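Cucumber peeling cupredoxin (Cucumis sativus, PDB 1JER) binds a single copper ion in a cupredoxin fold and probably serves as a small electron carrier. Local coordinates at residues N41-A44 / N45-V49. Residues are numbered along the deposited sequence; the frame is centred on the assembly and turned at random.
With CU (copper (II) ion), chain B.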
ATOM      1  N   ASN A  41     -11.686  -1.242  -2.154  1.00 15.38           N
ATOM      2  CA  ASN A  41     -12.030  -1.745  -3.502  1.00 15.86           C
ATOM      3  C   ASN A  41     -13.295  -0.975  -3.970  1.00 18.36           C
ATOM      4  O   ASN A  41     -14.290  -0.894  -3.255  1.00 18.20           O
ATOM      5  CB  ASN A  41     -12.479  -3.229  -3.374  1.00 18.54           C
ATOM      6  CG  ASN A  41     -11.289  -4.136  -3.041  1.00 19.46           C
ATOM      7  OD1 ASN A  41     -10.189  -3.952  -3.465  1.00 20.20           O
ATOM      8  ND2 ASN A  41     -11.636  -5.191  -2.262  1.00 24.33           N
ATOM      9  N   PHE A  42     -13.175  -0.418  -5.172  1.00 16.14           N
ATOM     10  CA  PHE A  42     -14.386   0.322  -5.676  1.00 14.27           C
ATOM     11  C   PHE A  42     -14.239   0.371  -7.207  1.00 20.55           C
ATOM     12  O   PHE A  42     -13.141   0.190  -7.739  1.00 19.22           O
ATOM     13  CB  PHE A  42     -14.360   1.709  -5.108  1.00 17.29           C
ATOM     14  CG  PHE A  42     -13.074   2.474  -5.202  1.00 20.89           C
ATOM     15  CD1 PHE A  42     -12.086   2.335  -4.222  1.00 17.90           C
ATOM     16  CD2 PHE A  42     -12.824   3.349  -6.255  1.00 20.05           C
ATOM     17  CE1 PHE A  42     -10.912   3.065  -4.306  1.00 15.96           C
ATOM     18  CE2 PHE A  42     -11.660   4.067  -6.350  1.00 18.77           C
ATOM     19  CZ  PHE A  42     -10.668   3.923  -5.374  1.00 19.12           C
ATOM     20  N   PRO A  43     -15.331   0.686  -7.886  1.00 26.00           N
ATOM     21  CA  PRO A  43     -15.216   0.802  -9.377  1.00 26.87           C
ATOM     22  C   PRO A  43     -14.365   2.000  -9.730  1.00 25.95           C
ATOM     23  O   PRO A  43     -14.460   3.100  -9.196  1.00 20.64           O
ATOM     24  CB  PRO A  43     -16.647   0.952  -9.822  1.00 28.85           C
ATOM     25  CG  PRO A  43     -17.489   1.138  -8.651  1.00 27.91           C
ATOM     26  CD  PRO A  43     -16.665   0.911  -7.400  1.00 27.55           C
ATOM     27  N   ALA A  44     -13.380   1.777 -10.609  1.00 33.64           N
ATOM     28  CA  ALA A  44     -12.479   2.879 -10.973  1.00 37.60           C
ATOM     29  C   ALA A  44     -13.247   4.144 -11.290  1.00 35.07           C
ATOM     30  O   ALA A  44     -14.402   4.154 -11.724  1.00 33.99           O
ATOM     31  CB  ALA A  44     -11.657   2.427 -12.210  1.00 39.93           C
ATOM     32  N   ASN A  45     -12.617   5.301 -11.022  1.00 30.30           N
ATOM     33  CA  ASN A  45     -13.233   6.544 -11.375  1.00 33.27           C
ATOM     34  C   ASN A  45     -14.462   6.939 -10.638  1.00 30.54           C
ATOM     35  O   ASN A  45     -14.869   8.125 -10.767  1.00 39.11           O
ATOM     36  CB  ASN A  45     -13.440   6.631 -12.902  1.00 42.04           C
ATOM     37  CG  ASN A  45     -12.186   7.030 -13.653  1.00 51.10           C
ATOM     38  OD1 ASN A  45     -11.054   6.787 -13.238  1.00 50.66           O
ATOM     39  ND2 ASN A  45     -12.366   7.679 -14.812  1.00 71.82           N
ATOM     40  N   ALA A  46     -15.105   6.094  -9.825  1.00 23.51           N
ATOM     41  CA  ALA A  46     -16.320   6.483  -9.117  1.00 20.15           C
ATOM     42  C   ALA A  46     -16.055   7.068  -7.729  1.00 21.11           C
ATOM     43  O   ALA A  46     -16.849   7.819  -7.180  1.00 20.57           O
ATOM     44  CB  ALA A  46     -17.215   5.241  -8.926  1.00 25.77           C
ATOM     45  N   HIS A  47     -14.951   6.655  -7.108  1.00 17.95           N
ATOM     46  CA  HIS A  47     -14.715   7.214  -5.719  1.00 16.40           C
ATOM     47  C   HIS A  47     -13.208   7.452  -5.608  1.00 16.50           C
ATOM     48  O   HIS A  47     -12.439   7.207  -6.524  1.00 20.01           O
ATOM     49  CB  HIS A  47     -15.029   6.010  -4.724  1.00 14.09           C
ATOM     50  CG  HIS A  47     -16.480   5.656  -4.767  1.00 17.66           C
ATOM     51  ND1 HIS A  47     -17.447   6.496  -4.260  1.00 17.89           N
ATOM     52  CD2 HIS A  47     -17.132   4.585  -5.319  1.00 20.47           C
ATOM     53  CE1 HIS A  47     -18.652   5.940  -4.457  1.00 17.74           C
ATOM     54  NE2 HIS A  47     -18.482   4.792  -5.083  1.00 19.15           N
ATOM     55  N   ASN A  48     -12.770   7.839  -4.409  1.00 14.25           N
ATOM     56  CA  ASN A  48     -11.324   7.925  -4.179  1.00 17.04           C
ATOM     57  C   ASN A  48     -11.118   7.687  -2.668  1.00 17.39           C
ATOM     58  O   ASN A  48     -12.119   7.402  -1.974  1.00 15.22           O
ATOM     59  CB  ASN A  48     -10.733   9.237  -4.627  1.00 16.71           C
ATOM     60  CG  ASN A  48     -11.391  10.444  -3.986  1.00 19.70           C
ATOM     61  OD1 ASN A  48     -11.492  11.517  -4.611  1.00 31.76           O
ATOM     62  ND2 ASN A  48     -11.881  10.301  -2.805  1.00 12.88           N
ATOM     63  N   VAL A  49      -9.867   7.736  -2.253  1.00 16.30           N
ATOM     64  CA  VAL A  49      -9.556   7.538  -0.837  1.00 14.72           C
ATOM     65  C   VAL A  49      -8.542   8.617  -0.426  1.00 16.25           C
ATOM     66  O   VAL A  49      -7.499   8.729  -1.042  1.00 18.93           O
ATOM     67  CB  VAL A  49      -8.867   6.171  -0.604  1.00 18.85           C
ATOM     68  CG1 VAL A  49      -8.631   6.069   0.936  1.00 23.28           C
ATOM     69  CG2 VAL A  49      -9.800   5.041  -1.036  1.00 22.41           C
TER
HETATM   70 CU    CU B 138     -17.172   8.144  -3.236  1.00 17.32          CU
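Phe42 and His47 meet across a tight reversal of the chain in the loop that leads from strand 37-40 to strand 50-52 of the cupredoxin fold, the loop that supplies the first copper ligand. The reversal is a type II beta turn over Pro43 to Ala46, with Asn45 in the left-handed conformation at its third position. It is closed by a fairly straight bond from Ala46 N to Pro43 O (3.1 Å, 165°), the donor tilted well out of the carbonyl plane. Phe42 holds its CG between the backbone N and the carbonyl carbon (chi1 48°), which turns the ring inward against the returning segment 45-49. There CB of His47 sits off-centre over the ring in a CH-pi contact, 4.3 Å from the centroid, the two side chains running antiparallel past one another. Farther round the ring, CE2 comes within 3.2 Å of His47 O, approached obliquely, and CE1 meets Val49 CG2 at 4.0 Å. Val76 on strand 76-79, which shares a sheet with strand 37-40, touches both Phe42 and Val49, so the ring packs back onto that sheet. Cutting Phe42 back to an alanine is likely to leave His47 CB and Val49 CG2 without the ring they pack on, so that the copper ligand would be held by less packing from the protein side. On the turn's flank, Pro43 CD lies at the edge of the imidazole, near its plane, 4.2 Å from His47 CD2, and Pro43 CG packs against Ala46 CB. Cys90, His95 and Gln100 complete the metal site, the glutamine being the characteristic stellacyanin ligand. With its CG anti to the carbonyl carbon, His47 carries the imidazole past Phe42 CB and directs ND1 to the copper ion, 2.0 Å from that nitrogen.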